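Local coordinates for uncharacterized protein (PDB 4ID2) that is of unknown function, a DUF4738 family member from Bacteroides ovatus with a beta-barrel-like fold that forms an assembly of four chains, at residues Lys33-Phe38 / His46-Arg51; Val69-Val74 / Lys105-Gly110; Ile73-Thr78 / Lys87-Asn92; Glu109-Asp114 / Ile121-Ser126; Pro137-Ile142 / Ser149-Asp154. All blocks are in the same frame, centred on the assembly; numbering follows the deposited sequence. Where two conformers were deposited one is given.

Contact 1. Residues Lys33-Phe38 / His46-Arg51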
# COMPACT_ATOMS: atom_id res chain seq x y z
N LYS A 33 4.36 -20.87 17.35
CA LYS A 33 5.70 -20.77 17.93
C LYS A 33 6.75 -21.02 16.84
O LYS A 33 6.52 -21.84 15.96
CB LYS A 33 5.80 -21.82 19.05
CG LYS A 33 7.07 -21.80 19.88
CD LYS A 33 6.92 -22.84 21.01
CE LYS A 33 8.20 -23.14 21.76
NZ LYS A 33 8.43 -22.19 22.89
N SER A 34 7.89 -20.32 16.91
CA SER A 34 8.99 -20.56 15.96
C SER A 34 10.31 -20.05 16.53
O SER A 34 10.33 -19.11 17.32
CB SER A 34 8.73 -19.94 14.59
OG SER A 34 8.59 -18.53 14.66
N GLU A 35 11.39 -20.73 16.15
CA GLU A 35 12.77 -20.46 16.57
C GLU A 35 13.57 -20.14 15.31
O GLU A 35 13.53 -20.93 14.37
CB GLU A 35 13.32 -21.68 17.35
CG GLU A 35 14.84 -21.80 17.48
CD GLU A 35 15.56 -20.84 18.40
OE1 GLU A 35 14.94 -19.85 18.86
OE2 GLU A 35 16.76 -21.07 18.67
N THR A 36 14.27 -19.00 15.27
CA THR A 36 15.06 -18.58 14.11
C THR A 36 16.51 -18.33 14.50
O THR A 36 16.77 -17.61 15.46
CB THR A 36 14.46 -17.32 13.47
OG1 THR A 36 13.07 -17.54 13.23
CG2 THR A 36 15.13 -16.96 12.15
N ASP A 37 17.44 -18.88 13.72
CA ASP A 37 18.87 -18.70 13.90
C ASP A 37 19.40 -17.88 12.74
O ASP A 37 19.11 -18.19 11.58
CB ASP A 37 19.59 -20.06 13.98
CG ASP A 37 19.27 -20.87 15.22
OD1 ASP A 37 18.69 -20.31 16.17
OD2 ASP A 37 19.60 -22.08 15.24
N PHE A 38 20.16 -16.82 13.04
CA PHE A 38 20.74 -15.95 12.03
C PHE A 38 21.98 -15.26 12.57
O PHE A 38 22.23 -15.29 13.78
CB PHE A 38 19.71 -14.91 11.57
CG PHE A 38 19.23 -14.00 12.68
CD1 PHE A 38 19.90 -12.81 12.96
CD2 PHE A 38 18.13 -14.33 13.45
CE1 PHE A 38 19.48 -11.99 14.00
CE2 PHE A 38 17.72 -13.51 14.50
CZ PHE A 38 18.39 -12.35 14.76
N HIS A 46 19.90 -16.33 18.33
CA HIS A 46 18.79 -17.29 18.41
C HIS A 46 17.56 -16.49 18.77
O HIS A 46 17.62 -15.72 19.73
CB HIS A 46 19.06 -18.39 19.46
CG HIS A 46 19.97 -19.49 18.99
ND1 HIS A 46 21.17 -19.21 18.36
CD2 HIS A 46 19.86 -20.82 19.16
CE1 HIS A 46 21.73 -20.39 18.12
NE2 HIS A 46 20.97 -21.39 18.57
N SER A 47 16.48 -16.60 18.00
CA SER A 47 15.26 -15.83 18.25
C SER A 47 14.09 -16.75 18.43
O SER A 47 13.72 -17.44 17.48
CB SER A 47 15.01 -14.87 17.09
OG SER A 47 13.81 -14.14 17.26
N LEU A 48 13.49 -16.77 19.62
CA LEU A 48 12.31 -17.60 19.89
C LEU A 48 11.11 -16.68 20.02
O LEU A 48 11.18 -15.71 20.79
CB LEU A 48 12.52 -18.42 21.18
CG LEU A 48 11.33 -19.31 21.61
CD1 LEU A 48 11.10 -20.46 20.64
CD2 LEU A 48 11.55 -19.85 23.02
N VAL A 49 10.04 -16.96 19.25
CA VAL A 49 8.81 -16.17 19.30
C VAL A 49 7.66 -17.11 19.64
O VAL A 49 7.55 -18.16 19.03
CB VAL A 49 8.54 -15.38 18.01
CG1 VAL A 49 7.30 -14.52 18.16
CG2 VAL A 49 9.73 -14.49 17.66
N SER A 50 6.83 -16.74 20.63
CA SER A 50 5.70 -17.57 21.07
C SER A 50 4.44 -16.75 21.18
O SER A 50 4.39 -15.85 22.02
CB SER A 50 6.00 -18.20 22.43
OG SER A 50 7.17 -19.00 22.39
N ARG A 51 3.41 -17.08 20.38
CA ARG A 51 2.12 -16.42 20.46
C ARG A 51 1.17 -17.29 21.25
O ARG A 51 1.09 -18.49 20.99
CB ARG A 51 1.55 -16.15 19.07
CG ARG A 51 0.31 -15.25 19.08
CD ARG A 51 -0.29 -15.20 17.70
NE ARG A 51 -1.02 -16.43 17.41
CZ ARG A 51 -1.36 -16.86 16.20
NH1 ARG A 51 -2.00 -18.01 16.06
NH2 ARG A 51 -1.07 -16.14 15.12
O HOH W 1 12.02 -15.40 15.64
O HOH W 2 19.64 -23.61 17.59
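Asp37 lays its OD1 over one face of the His46 ring. The oxygen sits 3.1 Å above the ring plane, over the centre, and the carboxylate and ring planes are 39° apart. It makes no hydrogen bond to either ring nitrogen. The polar link runs through a water instead, which donates to Asp37 OD2 and accepts a weak bond from His46 NE2. Glu35 adds a second acid: its chain bends at chi2 and brings OE2 to 3.1 Å from His46 CD2. Two carboxylates this near would probably favour a protonated imidazole. An alanine in place of Asp37 would remove the oxygen over the ring and the water's acceptor, and would probably leave the imidazole less firmly placed. The strands are neighbours in an antiparallel beta hairpin, 33-40 with 43-53. Two hydrogen-bonded pairs hold them, Ser34 with Val49 and Thr36 with Ser47. The straightest bond is Val49 N to Ser34 O, 2.9 Å at 173°. The shortest is Ser47 N to Thr36 O, 2.7 Å. At the Lys33 end, NZ makes a weak bond to Ser50 OG and lies against the methyls of Leu48. The face with Ser34, Thr36, Ser47 and Val49 is more buried. There Ser47 OG stands anti to its backbone N (chi1 177°). It bonds the hydroxyl of Tyr123 and a water that also reaches Thr36 OG1 weakly. Ser47 CB meets the edge of the Phe38 ring, in its plane, and that ring stacks on Tyr113. Strand 33-40 pairs antiparallel with a strand of the second subunit, so the sheet continues into that chain.

Contact 2. Residues Val69-Val74 / Lys105-Gly110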
# COMPACT_ATOMS: atom_id res chain seq x y z
N VAL A 69 -10.66 -13.39 21.78
CA VAL A 69 -9.66 -13.09 22.81
C VAL A 69 -8.37 -12.67 22.08
O VAL A 69 -8.01 -13.27 21.06
CB VAL A 69 -9.43 -14.24 23.82
CG1 VAL A 69 -8.60 -15.36 23.23
CG2 VAL A 69 -8.76 -13.74 25.09
N ASP A 70 -7.71 -11.61 22.56
CA ASP A 70 -6.50 -11.08 21.95
C ASP A 70 -5.28 -11.92 22.37
O ASP A 70 -5.37 -12.73 23.30
CB ASP A 70 -6.32 -9.61 22.33
CG ASP A 70 -5.43 -8.79 21.40
OD1 ASP A 70 -4.81 -9.39 20.49
OD2 ASP A 70 -5.33 -7.58 21.61
N ASN A 71 -4.13 -11.74 21.69
CA ASN A 71 -2.92 -12.50 21.97
C ASN A 71 -1.79 -11.65 22.52
O ASN A 71 -1.74 -10.44 22.32
CB ASN A 71 -2.41 -13.16 20.67
CG ASN A 71 -3.44 -14.02 19.99
OD1 ASN A 71 -3.77 -15.11 20.45
ND2 ASN A 71 -3.98 -13.55 18.87
N LYS A 72 -0.84 -12.34 23.16
CA LYS A 72 0.44 -11.79 23.60
C LYS A 72 1.51 -12.53 22.82
O LYS A 72 1.29 -13.70 22.47
CB LYS A 72 0.66 -11.90 25.12
CG LYS A 72 0.82 -13.31 25.67
CD LYS A 72 0.99 -13.30 27.19
CE LYS A 72 1.15 -14.68 27.75
NZ LYS A 72 1.40 -14.66 29.22
N ILE A 73 2.65 -11.89 22.52
CA ILE A 73 3.74 -12.54 21.81
C ILE A 73 5.01 -12.35 22.61
O ILE A 73 5.45 -11.21 22.75
CB ILE A 73 3.88 -12.05 20.34
CG1 ILE A 73 2.67 -12.53 19.51
CG2 ILE A 73 5.17 -12.59 19.74
CD1 ILE A 73 2.62 -12.11 18.09
N VAL A 74 5.62 -13.43 23.10
CA VAL A 74 6.89 -13.35 23.82
C VAL A 74 8.00 -13.49 22.79
O VAL A 74 8.06 -14.50 22.11
CB VAL A 74 7.01 -14.40 24.94
CG1 VAL A 74 8.38 -14.33 25.62
CG2 VAL A 74 5.89 -14.23 25.97
N LYS A 105 -10.11 -2.40 17.60
CA LYS A 105 -10.85 -3.40 16.80
C LYS A 105 -9.96 -4.54 16.22
O LYS A 105 -10.51 -5.42 15.57
CB LYS A 105 -11.57 -2.70 15.63
CG LYS A 105 -12.61 -1.66 16.03
CD LYS A 105 -13.15 -0.94 14.80
CE LYS A 105 -14.13 0.15 15.13
NZ LYS A 105 -14.65 0.82 13.91
N SER A 106 -8.62 -4.53 16.45
CA SER A 106 -7.70 -5.54 15.88
C SER A 106 -7.11 -6.48 16.94
O SER A 106 -7.21 -6.18 18.13
CB SER A 106 -6.56 -4.84 15.15
OG SER A 106 -5.58 -4.32 16.03
N ILE A 107 -6.45 -7.58 16.51
CA ILE A 107 -5.78 -8.52 17.43
C ILE A 107 -4.33 -8.74 16.98
O ILE A 107 -4.08 -8.81 15.78
CB ILE A 107 -6.54 -9.87 17.58
CG1 ILE A 107 -6.76 -10.58 16.25
CG2 ILE A 107 -7.86 -9.66 18.32
CD1 ILE A 107 -7.25 -12.01 16.38
N LEU A 108 -3.39 -8.86 17.95
CA LEU A 108 -1.98 -9.11 17.63
C LEU A 108 -1.89 -10.48 16.96
O LEU A 108 -2.29 -11.48 17.56
CB LEU A 108 -1.09 -9.04 18.89
CG LEU A 108 0.42 -9.22 18.65
CD1 LEU A 108 0.97 -8.15 17.71
CD2 LEU A 108 1.19 -9.22 19.95
N GLU A 109 -1.44 -10.52 15.72
CA GLU A 109 -1.40 -11.74 14.92
C GLU A 109 -0.04 -12.40 14.95
O GLU A 109 0.02 -13.63 15.01
CB GLU A 109 -1.76 -11.42 13.46
CG GLU A 109 -2.01 -12.66 12.59
CD GLU A 109 -2.24 -12.39 11.12
OE1 GLU A 109 -1.65 -11.43 10.58
OE2 GLU A 109 -2.96 -13.20 10.48
N GLY A 110 1.02 -11.64 14.76
CA GLY A 110 2.34 -12.24 14.67
C GLY A 110 3.50 -11.26 14.68
O GLY A 110 3.33 -10.08 14.37
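In this beta-barrel-like fold, strand 107-116, outermost in the antiparallel sheet of its chain, meets strand 67-79 of the mixed sheet. The short segments 71-74 and 107-110 run at 39° to each other with axes 6.6 Å apart, so they pack without pairing as a sheet. Side chains of the first segment reach the backbone of the second. Asp70 has CG anti to its backbone N (chi1 -159°), which brings OD1 to Leu108 N at 3.0 Å through the syn lone pair. The same oxygen takes a second bond from Asn71 N at 2.7 Å, met from above the carboxylate plane. Asn71 then spans the gap with ND2, which donates to Leu108 O at 3.0 Å. That oxygen is approached nearly along its C=O axis and lies close to the amide plane. Leu108 therefore has both its N-H and its carbonyl held by side chains of neighbouring residues. Beyond the polar end, Ile73 crosses Leu108 obliquely, with CG1 3.7 Å from Leu108 CD2. Ile73 CD1 reaches on to Gly110 CA at 3.4 Å, where a glycine backbone takes the methyl. Outward, Lys91 bonds Ser106 O and makes a long, weak ion pair with Asp70 OD2, while Arg51 bonds Glu109 O. The contact is buried, and the Asp70 carboxylate is probably stabilised by the two N-H groups at OD1 and the nearby lysine. Side-chain amide and carboxylate thus do for Leu108 what a neighbouring strand's backbone does elsewhere in a sheet.

Contact 3. Residues Ile73-Thr78 / Lys87-Asn92; sequences IVLHLT and KTFTKN
Lys87 O is the best-held polar atom here, and two groups of the facing strand grip it. Leu75 N donates to it at 3.0 Å, nearly along the C=O axis and at 169° the straightest of the four backbone bonds. The CA-H of Val74 adds a weaker contact, with CA 3.5 Å from Lys87 O. Lys87 N returns a bond to Leu75 O. The shortest bond is Phe89 N to Ile73 O, 2.7 Å, with the donor above the carbonyl plane. Phe89 CB also lies 3.3 Å from Ile73 O, and that oxygen sits at the edge of the Phe89 ring, in its plane. The return bond, Ile73 N to Phe89 O, is 2.8 Å. The segments belong to the beta hairpin of strands 67-79 and 82-89. Between those pairs, Val74 and Thr88 share the opposite face, where Val74 CG2 meets Thr88 OG1 at 3.7 Å. On the face of Ile73, Leu75, Lys87 and Phe89, Phe89 has CG anti to its carbonyl carbon (chi1 -81°). This sets its ring alongside Leu75, the two side chains pointing the same way. Phe89 CE2 is 4.0 Å from both CB and CD2 of Leu75. Lys87 CD lies over one face of the Phe89 ring, 3.8 Å above the plane and toward the rim. Ile111 packs on Ile73 and Phe89 from strand 107-116, and Tyr123 packs on Leu75 from strand 121-128. The two faces differ in chemistry: Val74 and Thr88 are at least partly exposed, whereas the other face, apart from partly exposed Lys87, is buried hydrocarbon turned toward the other sheet.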
# COMPACT_ATOMS: atom_id res chain seq x y z
N ILE A 73 2.65 -11.89 22.52
CA ILE A 73 3.74 -12.54 21.81
C ILE A 73 5.01 -12.35 22.61
O ILE A 73 5.45 -11.21 22.75
CB ILE A 73 3.88 -12.05 20.34
CG1 ILE A 73 2.67 -12.53 19.51
CG2 ILE A 73 5.17 -12.59 19.74
CD1 ILE A 73 2.62 -12.11 18.09
N VAL A 74 5.62 -13.43 23.10
CA VAL A 74 6.89 -13.35 23.82
C VAL A 74 8.00 -13.49 22.79
O VAL A 74 8.06 -14.50 22.11
CB VAL A 74 7.01 -14.40 24.94
CG1 VAL A 74 8.38 -14.33 25.62
CG2 VAL A 74 5.89 -14.23 25.97
N LEU A 75 8.87 -12.47 22.67
CA LEU A 75 10.03 -12.50 21.77
C LEU A 75 11.27 -12.60 22.64
O LEU A 75 11.55 -11.68 23.41
CB LEU A 75 10.04 -11.24 20.87
CG LEU A 75 11.36 -10.86 20.14
CD1 LEU A 75 11.97 -12.01 19.38
CD2 LEU A 75 11.12 -9.73 19.15
N HIS A 76 11.97 -13.75 22.60
CA HIS A 76 13.21 -13.98 23.36
C HIS A 76 14.39 -14.05 22.38
O HIS A 76 14.57 -15.06 21.69
CB HIS A 76 13.12 -15.25 24.22
CG HIS A 76 14.18 -15.33 25.28
ND1 HIS A 76 14.18 -16.35 26.21
CD2 HIS A 76 15.23 -14.51 25.55
CE1 HIS A 76 15.22 -16.13 27.00
NE2 HIS A 76 15.87 -15.02 26.65
N LEU A 77 15.17 -12.97 22.31
CA LEU A 77 16.34 -12.87 21.44
C LEU A 77 17.61 -13.07 22.26
O LEU A 77 17.80 -12.35 23.24
CB LEU A 77 16.36 -11.49 20.76
CG LEU A 77 17.51 -11.21 19.80
CD1 LEU A 77 17.52 -12.22 18.65
CD2 LEU A 77 17.44 -9.79 19.27
N THR A 78 18.48 -14.01 21.86
CA THR A 78 19.73 -14.28 22.58
C THR A 78 20.92 -14.28 21.63
O THR A 78 20.76 -14.52 20.45
CB THR A 78 19.66 -15.61 23.35
OG1 THR A 78 19.53 -16.67 22.42
CG2 THR A 78 18.50 -15.66 24.32
N LYS A 87 10.97 -9.67 25.75
CA LYS A 87 9.78 -8.84 25.94
C LYS A 87 8.49 -9.56 25.62
O LYS A 87 8.42 -10.29 24.63
CB LYS A 87 9.88 -7.61 25.02
CG LYS A 87 8.74 -6.61 25.22
CD LYS A 87 9.10 -5.25 24.68
CE LYS A 87 7.93 -4.30 24.73
NZ LYS A 87 7.52 -3.97 26.13
N THR A 88 7.44 -9.30 26.41
CA THR A 88 6.09 -9.76 26.14
C THR A 88 5.44 -8.65 25.33
O THR A 88 5.33 -7.52 25.82
CB THR A 88 5.33 -10.09 27.42
OG1 THR A 88 6.02 -11.14 28.09
CG2 THR A 88 3.88 -10.52 27.14
N PHE A 89 5.06 -8.94 24.09
CA PHE A 89 4.42 -7.97 23.21
C PHE A 89 2.91 -8.12 23.18
O PHE A 89 2.40 -9.23 23.24
CB PHE A 89 4.93 -8.09 21.75
CG PHE A 89 6.25 -7.41 21.49
CD1 PHE A 89 6.30 -6.07 21.17
CD2 PHE A 89 7.44 -8.11 21.54
CE1 PHE A 89 7.51 -5.44 20.93
CE2 PHE A 89 8.65 -7.48 21.26
CZ PHE A 89 8.68 -6.15 20.96
N THR A 90 2.21 -6.99 23.03
CA THR A 90 0.76 -6.93 22.82
C THR A 90 0.53 -5.85 21.76
O THR A 90 1.44 -5.06 21.50
CB THR A 90 -0.02 -6.64 24.12
OG1 THR A 90 0.23 -5.30 24.55
CG2 THR A 90 0.30 -7.61 25.22
N LYS A 91 -0.67 -5.79 21.17
CA LYS A 91 -0.97 -4.75 20.18
C LYS A 91 -0.78 -3.32 20.77
O LYS A 91 -0.47 -2.40 20.02
CB LYS A 91 -2.40 -4.92 19.62
CG LYS A 91 -3.52 -4.71 20.63
CD LYS A 91 -4.87 -4.90 20.01
CE LYS A 91 -5.97 -4.54 20.98
NZ LYS A 91 -7.26 -5.18 20.63
N ASN A 92 -0.89 -3.17 22.11
CA ASN A 92 -0.73 -1.88 22.78
C ASN A 92 0.71 -1.35 22.70
O ASN A 92 0.90 -0.14 22.79
CB ASN A 92 -1.19 -1.96 24.23
CG ASN A 92 -2.58 -2.55 24.36
OD1 ASN A 92 -2.75 -3.67 24.84
ND2 ASN A 92 -3.57 -1.87 23.80

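Contact 4. Residues Glu109-Asp114 / Ile121-Ser126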
# COMPACT_ATOMS: atom_id res chain seq x y z
N GLU A 109 -1.44 -10.52 15.72
CA GLU A 109 -1.40 -11.74 14.92
C GLU A 109 -0.04 -12.40 14.95
O GLU A 109 0.02 -13.63 15.01
CB GLU A 109 -1.76 -11.42 13.46
CG GLU A 109 -2.01 -12.66 12.59
CD GLU A 109 -2.24 -12.39 11.12
OE1 GLU A 109 -1.65 -11.43 10.58
OE2 GLU A 109 -2.96 -13.20 10.48
N GLY A 110 1.02 -11.64 14.76
CA GLY A 110 2.34 -12.24 14.67
C GLY A 110 3.50 -11.26 14.68
O GLY A 110 3.33 -10.08 14.37
N ILE A 111 4.68 -11.77 15.08
CA ILE A 111 5.96 -11.07 15.07
C ILE A 111 6.94 -12.08 14.48
O ILE A 111 7.03 -13.20 14.99
CB ILE A 111 6.37 -10.52 16.47
CG1 ILE A 111 5.40 -9.38 16.91
CG2 ILE A 111 7.81 -10.00 16.43
CD1 ILE A 111 5.49 -8.93 18.40
N VAL A 112 7.58 -11.71 13.37
CA VAL A 112 8.37 -12.61 12.53
C VAL A 112 9.75 -12.03 12.22
O VAL A 112 9.80 -10.94 11.68
CB VAL A 112 7.54 -12.75 11.21
CG1 VAL A 112 8.36 -13.34 10.06
CG2 VAL A 112 6.25 -13.53 11.44
N TYR A 113 10.86 -12.80 12.42
CA TYR A 113 12.18 -12.34 11.99
C TYR A 113 12.09 -12.02 10.50
O TYR A 113 11.60 -12.86 9.74
CB TYR A 113 13.27 -13.40 12.26
CG TYR A 113 14.60 -13.07 11.59
CD1 TYR A 113 15.45 -12.11 12.14
CD2 TYR A 113 14.95 -13.63 10.37
CE1 TYR A 113 16.64 -11.77 11.51
CE2 TYR A 113 16.13 -13.28 9.73
CZ TYR A 113 16.98 -12.35 10.30
OH TYR A 113 18.17 -11.99 9.71
N ASP A 114 12.52 -10.82 10.10
CA ASP A 114 12.45 -10.40 8.70
C ASP A 114 13.85 -10.32 8.11
O ASP A 114 14.16 -11.07 7.19
CB ASP A 114 11.72 -9.06 8.57
CG ASP A 114 11.52 -8.64 7.13
OD1 ASP A 114 10.73 -9.29 6.42
OD2 ASP A 114 12.18 -7.67 6.70
N ILE A 121 18.29 -5.57 13.95
CA ILE A 121 17.56 -6.77 13.58
C ILE A 121 16.11 -6.36 13.40
O ILE A 121 15.51 -5.89 14.35
CB ILE A 121 17.73 -7.85 14.69
CG1 ILE A 121 19.23 -8.19 14.90
CG2 ILE A 121 16.93 -9.12 14.37
CD1 ILE A 121 19.54 -8.79 16.20
N VAL A 122 15.55 -6.54 12.20
CA VAL A 122 14.18 -6.13 11.90
C VAL A 122 13.23 -7.32 11.93
O VAL A 122 13.50 -8.35 11.33
CB VAL A 122 14.11 -5.41 10.53
CG1 VAL A 122 12.68 -4.98 10.21
CG2 VAL A 122 15.05 -4.22 10.50
N TYR A 123 12.09 -7.13 12.62
CA TYR A 123 11.01 -8.11 12.71
C TYR A 123 9.79 -7.56 12.03
O TYR A 123 9.48 -6.38 12.21
CB TYR A 123 10.65 -8.42 14.17
CG TYR A 123 11.67 -9.28 14.89
CD1 TYR A 123 12.85 -8.74 15.36
CD2 TYR A 123 11.43 -10.63 15.10
CE1 TYR A 123 13.81 -9.54 15.99
CE2 TYR A 123 12.38 -11.44 15.73
CZ TYR A 123 13.55 -10.88 16.19
OH TYR A 123 14.49 -11.67 16.82
N ALA A 124 9.08 -8.38 11.27
CA ALA A 124 7.82 -7.97 10.66
C ALA A 124 6.76 -8.26 11.69
O ALA A 124 6.81 -9.32 12.31
CB ALA A 124 7.57 -8.74 9.37
N ALA A 125 5.88 -7.30 11.95
CA ALA A 125 4.82 -7.45 12.94
C ALA A 125 3.48 -7.15 12.30
O ALA A 125 3.41 -6.36 11.36
CB ALA A 125 5.07 -6.52 14.12
N SER A 126 2.42 -7.80 12.78
CA SER A 126 1.10 -7.54 12.23
C SER A 126 -0.01 -7.68 13.26
O SER A 126 0.04 -8.54 14.14
CB SER A 126 0.81 -8.48 11.06
OG SER A 126 0.95 -9.84 11.43
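Strands 107-116 and 121-128 form a beta hairpin, and a classic beta bulge at Glu109 and Gly110 interrupts its pairing. Both residues face Ser126. The backbone bonds come first. Ser126 O accepts from Glu109 N at 2.9 Å and, weakly, from Gly110 N at 3.3 Å. Ser126 N answers to Gly110 O. Val112 and Ala124 make the tightest pair, with both of their bonds at 2.7 Å. Asp114 N donates to Val122 O, and the pairing continues from Val122 to Lys115. In polar side-chain terms, Ser126 OG lies 3.2 Å from Glu109 OE1, and Glu109 OE2 forms a salt bridge with Lys115 of the second subunit. The apolar contacts centre on Tyr123. Its ring lies beside the Val112-Tyr113 peptide, with CD2 3.5 Å from Tyr113 N. The Ile111 and Tyr123 side chains cross at about a right angle, CG2 of Ile111 lying 3.9 Å from CD2 of Tyr123, while Ile111 CG1 touches Ala125 CB. The ring ends in a hydroxyl bonded to Ser47 OG on the facing sheet, with Leu75 and Leu77 packed beside it. An alanine in place of Tyr123 would remove that bond and the ring, and would probably loosen the packing of the two sheets. Tyr113 turns the other way. The edge of its ring meets Ile121 in plane, CE1 lying 3.9 Å from Ile121 CG2.

Contact 5. Residues Pro137-Ile142 / Ser149-Asp154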
# COMPACT_ATOMS: atom_id res chain seq x y z
N PRO A 137 0.50 -4.01 8.39
CA PRO A 137 1.93 -4.31 8.56
C PRO A 137 2.62 -3.29 9.45
O PRO A 137 2.39 -2.08 9.33
CB PRO A 137 2.46 -4.26 7.12
CG PRO A 137 1.55 -3.33 6.42
CD PRO A 137 0.21 -3.43 7.06
N LEU A 138 3.43 -3.77 10.40
CA LEU A 138 4.21 -2.96 11.34
C LEU A 138 5.62 -3.55 11.43
O LEU A 138 5.84 -4.64 10.90
CB LEU A 138 3.53 -2.95 12.73
CG LEU A 138 2.05 -2.53 12.78
CD1 LEU A 138 1.29 -3.26 13.88
CD2 LEU A 138 1.92 -1.04 12.93
N SER A 139 6.56 -2.89 12.11
CA SER A 139 7.91 -3.46 12.25
C SER A 139 8.56 -3.12 13.60
O SER A 139 8.23 -2.10 14.20
CB SER A 139 8.81 -3.00 11.12
OG SER A 139 8.86 -1.59 11.06
N ILE A 140 9.42 -4.04 14.09
CA ILE A 140 10.17 -3.91 15.35
C ILE A 140 11.64 -4.00 14.98
O ILE A 140 12.03 -4.99 14.35
CB ILE A 140 9.81 -5.02 16.38
CG1 ILE A 140 8.29 -5.12 16.65
CG2 ILE A 140 10.59 -4.86 17.69
CD1 ILE A 140 7.89 -6.52 16.99
N THR A 141 12.45 -3.00 15.34
CA THR A 141 13.89 -3.03 15.06
C THR A 141 14.61 -3.14 16.39
O THR A 141 14.35 -2.33 17.28
CB THR A 141 14.31 -1.80 14.25
OG1 THR A 141 13.51 -1.75 13.06
CG2 THR A 141 15.79 -1.83 13.86
N ILE A 142 15.49 -4.14 16.55
CA ILE A 142 16.25 -4.35 17.79
C ILE A 142 17.73 -4.22 17.48
O ILE A 142 18.22 -4.90 16.58
CB ILE A 142 15.92 -5.71 18.44
CG1 ILE A 142 14.42 -5.80 18.80
CG2 ILE A 142 16.78 -5.93 19.70
CD1 ILE A 142 13.89 -7.20 18.92
N SER A 149 12.94 -0.30 18.79
CA SER A 149 12.11 0.76 18.22
C SER A 149 10.98 0.16 17.38
O SER A 149 11.14 -0.92 16.83
CB SER A 149 12.94 1.72 17.38
OG SER A 149 13.64 1.07 16.33
N ILE A 150 9.82 0.85 17.33
CA ILE A 150 8.62 0.44 16.61
C ILE A 150 8.34 1.39 15.47
O ILE A 150 8.46 2.60 15.66
CB ILE A 150 7.40 0.42 17.58
CG1 ILE A 150 7.62 -0.49 18.80
CG2 ILE A 150 6.11 0.05 16.86
CD1 ILE A 150 7.97 -1.90 18.49
N GLN A 151 7.90 0.87 14.31
CA GLN A 151 7.56 1.69 13.15
C GLN A 151 6.33 1.14 12.44
O GLN A 151 6.06 -0.06 12.46
CB GLN A 151 8.71 1.76 12.12
CG GLN A 151 10.11 2.11 12.65
CD GLN A 151 10.87 0.99 13.35
OE1 GLN A 151 11.43 1.19 14.43
NE2 GLN A 151 10.99 -0.18 12.73
N LYS A 152 5.61 2.04 11.77
CA LYS A 152 4.47 1.70 10.93
C LYS A 152 4.98 1.57 9.52
O LYS A 152 5.84 2.35 9.12
CB LYS A 152 3.37 2.77 11.03
CG LYS A 152 2.05 2.38 10.39
CD LYS A 152 1.07 3.55 10.41
CE LYS A 152 -0.38 3.13 10.54
NZ LYS A 152 -1.25 4.29 10.87
N VAL A 153 4.49 0.59 8.77
CA VAL A 153 4.91 0.39 7.38
C VAL A 153 4.14 1.40 6.53
O VAL A 153 2.91 1.39 6.56
CB VAL A 153 4.68 -1.07 6.93
CG1 VAL A 153 4.94 -1.24 5.43
CG2 VAL A 153 5.54 -2.02 7.76
N ASP A 154 4.86 2.31 5.84
CA ASP A 154 4.27 3.35 4.99
C ASP A 154 4.36 2.94 3.55
O ASP A 154 4.95 1.91 3.23
CB ASP A 154 4.98 4.70 5.21
CG ASP A 154 4.84 5.26 6.61
OD1 ASP A 154 3.82 4.96 7.28
OD2 ASP A 154 5.71 6.05 7.02
O HOH W 3 0.77 0.11 8.26
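This is the last beta hairpin of the four-stranded antiparallel sheet, strands 134-142 and 148-158. Its backbone polar groups pair regularly. Ser139 N donates to Gln151 O at 2.9 Å, and Gln151 N returns to Ser139 O at 3.0 Å. Thr141 N donates to Ser149 O in the straightest bond, 171°, and Ser149 N answers to Thr141 O at 2.9 Å. Toward Val153 the pairing slackens. Val153 N reaches Pro137 O only weakly, at 3.4 Å. A water makes good the loss: it donates to Pro137 O at 2.9 Å and to Val153 O, so it bridges the two carbonyls. Ser139 OG, held between its backbone N and carbonyl carbon (chi1 56°), adds a weak bond to Gln151 O. That carbonyl therefore has two donors, one strong and one weak. Gln151 bends at chi2 (78°), which folds the end of its side chain back across Ser139 and Thr141, near both hydroxyls. The other face is largely apolar: Leu138 and Ile140 are buried, Ile150 and Lys152 partly exposed. Leu138 packs on Phe94 and Val98 of a loop, and Ile140 on Ala125. On the outer edge, Asp154 pairs antiparallel with a strand of the third subunit, which carries the sheet into that chain. Val153 also crosses Pro137 at about a right angle, so the proline ring rests on the branched end of the valine beside the weak bond. Ile140 and Ile150 lie side by side and point the same way, with Ile140 CG1 3.7 Å from Ile150 CD1.

In the fold
Contacts 1 and 3 share one mixed sheet, since strands 43-53 and 67-79 are neighbours in it. Contacts 4 and 5 share the antiparallel sheet through strands 121-128 and 134-142. Contact 2 joins them, one strand from each. It shares Ile73 and Val74 with contact 3, and Glu109 and Gly110 with contact 4. Contacts 2 and 5 are the buried ones; the other three are partly buried. Contacts 1, 3, 4 and 5 rest on backbone pairing, while contact 2 relies on side chains bonding backbone. Charged groups mark the solvent side of contact 1, whereas contacts 3 and 4 meet through hydrocarbon and Tyr123. Contacts 1 and 5, whose centres are about 18 Å apart, do not touch.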